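Local coordinates for ferric uptake regulation protein (Helicobacter pylori, PDB 2XIG), which probably represses iron-regulated genes by binding their operators as a dimer with ferrous iron as cofactor, at residues E12-S17 against Q28-V33. The protein carries 2 engineered substitutions. Numbering follows the deposited sequence.
Sequences ERLRMS and QREEVV
In the N-terminal DNA-binding domain of this Fur repressor, helix 7-20 packs on helix 27-38, and within residues 12-17 and 28-33 the packing rests on L14, which meets R29, E30 and V33. The two segments run in roughly opposite directions, at 140°, with axes 11.1 Å apart at closest approach, a gap filled by L14 and the side chains that extend to it from the opposite helix. With CG anti to its own backbone nitrogen (chi1 178°), L14 extends toward the second helix. Both its methyls lie against the R29 methylenes, CD1 4.0 Å from R29 CD and CD2 4.0 Å from R29 CG; CD2 additionally reaches V33 CG2 at 4.0 Å and E30 CG at 4.3 Å. Arginine suits its place because its methylenes cover L14 while the chain bends at chi3 (-61°) and NH1 bonds to the carbonyl of K24. E30 likewise lends a methylene and keeps its carboxylate at the border. V33 is buried, and its short, branched apolar side chain also touches L7, L11 and L71. L11, on E30 and V33, and I18, on R29, continue the packing along helix 7-20. There R15 also grips E12 side-on, R15 NH2 meeting the syn lone pair of E12 OE1 at 2.7 Å and R15 NE meeting E12 OE2 at 3.0 Å, a bidentate salt bridge between residues three apart in sequence, about one helical turn. L71 of helix 61-73 touches both L14 and V33, seating the additional N-terminal helix of Fur-family DNA-binding domains on the winged-helix core.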
ATOM      1  N   GLU C  12      12.714 -39.330  -0.543  1.00 21.21           N
ATOM      2  CA  GLU C  12      13.969 -39.996  -0.180  1.00 22.92           C
ATOM      3  C   GLU C  12      15.121 -38.988  -0.114  1.00 18.59           C
ATOM      4  O   GLU C  12      15.952 -39.045   0.800  1.00 25.39           O
ATOM      5  CB  GLU C  12      14.302 -41.161  -1.130  1.00 20.86           C
ATOM      6  CG  GLU C  12      15.690 -41.781  -0.894  1.00 24.14           C
ATOM      7  CD  GLU C  12      15.858 -42.457   0.471  1.00 31.37           C
ATOM      8  OE1 GLU C  12      17.023 -42.662   0.889  1.00 32.70           O
ATOM      9  OE2 GLU C  12      14.844 -42.787   1.130  1.00 34.03           O
ATOM     10  N   ARG C  13      15.179 -38.075  -1.076  1.00 16.39           N
ATOM     11  CA  ARG C  13      16.123 -36.962  -0.989  1.00 24.21           C
ATOM     12  C   ARG C  13      15.889 -36.174   0.299  1.00 25.40           C
ATOM     13  O   ARG C  13      16.834 -35.691   0.930  1.00 21.44           O
ATOM     14  CB  ARG C  13      16.001 -36.032  -2.192  1.00 24.79           C
ATOM     15  CG  ARG C  13      16.490 -36.628  -3.493  1.00 28.29           C
ATOM     16  CD  ARG C  13      16.792 -35.550  -4.530  1.00 25.66           C
ATOM     17  NE  ARG C  13      15.589 -34.846  -4.977  1.00 24.90           N
ATOM     18  CZ  ARG C  13      15.287 -33.595  -4.653  1.00 28.09           C
ATOM     19  NH1 ARG C  13      16.097 -32.883  -3.873  1.00 24.93           N
ATOM     20  NH2 ARG C  13      14.175 -33.052  -5.117  1.00 29.26           N
ATOM     21  N   LEU C  14      14.627 -36.052   0.689  1.00 21.14           N
ATOM     22  CA  LEU C  14      14.300 -35.356   1.930  1.00 23.93           C
ATOM     23  C   LEU C  14      14.883 -36.109   3.128  1.00 28.53           C
ATOM     24  O   LEU C  14      15.538 -35.514   3.980  1.00 25.04           O
ATOM     25  CB  LEU C  14      12.791 -35.203   2.092  1.00 24.25           C
ATOM     26  CG  LEU C  14      12.362 -34.520   3.394  1.00 26.18           C
ATOM     27  CD1 LEU C  14      12.995 -33.136   3.501  1.00 23.10           C
ATOM     28  CD2 LEU C  14      10.844 -34.429   3.483  1.00 24.88           C
ATOM     29  N   ARG C  15      14.634 -37.415   3.183  1.00 30.02           N
ATOM     30  CA  ARG C  15      15.157 -38.261   4.257  1.00 33.69           C
ATOM     31  C   ARG C  15      16.673 -38.145   4.345  1.00 32.10           C
ATOM     32  O   ARG C  15      17.238 -38.041   5.432  1.00 30.19           O
ATOM     33  CB  ARG C  15      14.759 -39.723   4.037  1.00 32.33           C
ATOM     34  CG  ARG C  15      15.034 -40.637   5.235  1.00 36.42           C
ATOM     35  CD  ARG C  15      14.882 -42.106   4.865  1.00 36.91           C
ATOM     36  NE  ARG C  15      15.908 -42.526   3.917  1.00 38.34           N
ATOM     37  CZ  ARG C  15      17.132 -42.905   4.270  1.00 39.07           C
ATOM     38  NH1 ARG C  15      17.478 -42.923   5.553  1.00 39.94           N
ATOM     39  NH2 ARG C  15      18.009 -43.263   3.346  1.00 33.56           N
ATOM     40  N   MET C  16      17.332 -38.152   3.193  1.00 27.45           N
ATOM     41  CA  MET C  16      18.782 -38.038   3.170  1.00 31.13           C
ATOM     42  C   MET C  16      19.254 -36.675   3.668  1.00 34.55           C
ATOM     43  O   MET C  16      20.268 -36.576   4.355  1.00 36.03           O
ATOM     44  CB  MET C  16      19.320 -38.336   1.773  1.00 31.24           C
ATOM     45  CG  MET C  16      19.174 -39.796   1.394  1.00 32.26           C
ATOM     46  SD  MET C  16      20.172 -40.874   2.450  1.00 46.84           S
ATOM     47  CE  MET C  16      21.802 -40.564   1.771  1.00 51.74           C
ATOM     48  N   SER C  17      18.504 -35.631   3.330  1.00 31.91           N
ATOM     49  CA  SER C  17      18.847 -34.271   3.737  1.00 34.14           C
ATOM     50  C   SER C  17      18.615 -34.068   5.231  1.00 36.35           C
ATOM     51  O   SER C  17      19.348 -33.325   5.883  1.00 42.16           O
ATOM     52  CB  SER C  17      18.034 -33.255   2.929  1.00 36.95           C
ATOM     53  OG  SER C  17      18.349 -31.922   3.293  1.00 36.81           O
ATOM     54  N   GLN C  28       4.968 -35.321   9.467  1.00 30.49           N
ATOM     55  CA  GLN C  28       4.410 -34.001   9.146  1.00 25.78           C
ATOM     56  C   GLN C  28       5.204 -33.274   8.064  1.00 23.18           C
ATOM     57  O   GLN C  28       4.633 -32.672   7.152  1.00 22.14           O
ATOM     58  CB  GLN C  28       4.308 -33.117  10.394  1.00 25.41           C
ATOM     59  CG  GLN C  28       3.835 -31.708  10.086  1.00 26.88           C
ATOM     60  CD  GLN C  28       3.647 -30.868  11.336  1.00 36.15           C
ATOM     61  OE1 GLN C  28       3.562 -29.640  11.267  1.00 41.36           O
ATOM     62  NE2 GLN C  28       3.579 -31.528  12.483  1.00 35.11           N
ATOM     63  N   ARG C  29       6.525 -33.318   8.168  1.00 25.49           N
ATOM     64  CA  ARG C  29       7.363 -32.676   7.165  1.00 24.94           C
ATOM     65  C   ARG C  29       7.165 -33.325   5.787  1.00 23.60           C
ATOM     66  O   ARG C  29       7.117 -32.636   4.769  1.00 21.74           O
ATOM     67  CB  ARG C  29       8.832 -32.728   7.586  1.00 20.27           C
ATOM     68  CG  ARG C  29       9.781 -32.113   6.581  1.00 22.67           C
ATOM     69  CD  ARG C  29      11.233 -32.306   6.987  1.00 27.40           C
ATOM     70  NE  ARG C  29      11.573 -31.678   8.260  1.00 23.97           N
ATOM     71  CZ  ARG C  29      11.892 -32.341   9.371  1.00 33.48           C
ATOM     72  NH1 ARG C  29      11.908 -33.669   9.385  1.00 33.44           N
ATOM     73  NH2 ARG C  29      12.197 -31.672  10.474  1.00 38.12           N
ATOM     74  N   GLU C  30       7.048 -34.650   5.767  1.00 26.12           N
ATOM     75  CA  GLU C  30       6.749 -35.375   4.538  1.00 24.70           C
ATOM     76  C   GLU C  30       5.350 -35.005   4.033  1.00 23.85           C
ATOM     77  O   GLU C  30       5.120 -34.923   2.833  1.00 21.17           O
ATOM     78  CB  GLU C  30       6.857 -36.899   4.753  1.00 29.36           C
ATOM     79  CG  GLU C  30       8.244 -37.374   5.185  1.00 30.92           C
ATOM     80  CD  GLU C  30       8.333 -38.887   5.384  1.00 38.89           C
ATOM     81  OE1 GLU C  30       9.469 -39.409   5.410  1.00 39.94           O
ATOM     82  OE2 GLU C  30       7.279 -39.553   5.514  1.00 38.15           O
ATOM     83  N   GLU C  31       4.420 -34.777   4.952  1.00 24.05           N
ATOM     84  CA  GLU C  31       3.063 -34.409   4.560  1.00 25.21           C
ATOM     85  C   GLU C  31       3.015 -33.034   3.876  1.00 19.86           C
ATOM     86  O   GLU C  31       2.273 -32.845   2.914  1.00 18.69           O
ATOM     87  CB  GLU C  31       2.113 -34.451   5.760  1.00 35.71           C
ATOM     88  CG  GLU C  31       0.638 -34.483   5.369  1.00 46.33           C
ATOM     89  CD  GLU C  31       0.318 -35.612   4.399  1.00 53.80           C
ATOM     90  OE1 GLU C  31       0.958 -36.681   4.500  1.00 60.05           O
ATOM     91  OE2 GLU C  31      -0.572 -35.435   3.539  1.00 54.34           O
ATOM     92  N   VAL C  32       3.806 -32.079   4.362  1.00 19.93           N
ATOM     93  CA  VAL C  32       3.892 -30.766   3.716  1.00 20.58           C
ATOM     94  C   VAL C  32       4.391 -30.895   2.269  1.00 22.14           C
ATOM     95  O   VAL C  32       3.865 -30.272   1.339  1.00 18.09           O
ATOM     96  CB  VAL C  32       4.830 -29.812   4.483  1.00 18.67           C
ATOM     97  CG1 VAL C  32       5.111 -28.561   3.655  1.00 16.45           C
ATOM     98  CG2 VAL C  32       4.213 -29.419   5.830  1.00 24.86           C
ATOM     99  N   VAL C  33       5.429 -31.698   2.085  1.00 19.21           N
ATOM    100  CA  VAL C  33       5.952 -31.910   0.740  1.00 15.56           C
ATOM    101  C   VAL C  33       4.878 -32.542  -0.130  1.00 13.84           C
ATOM    102  O   VAL C  33       4.671 -32.118  -1.263  1.00 15.30           O
ATOM    103  CB  VAL C  33       7.213 -32.793   0.741  1.00 22.58           C
ATOM    104  CG1 VAL C  33       7.609 -33.168  -0.697  1.00 21.70           C
ATOM    105  CG2 VAL C  33       8.354 -32.075   1.438  1.00 22.92           C
TER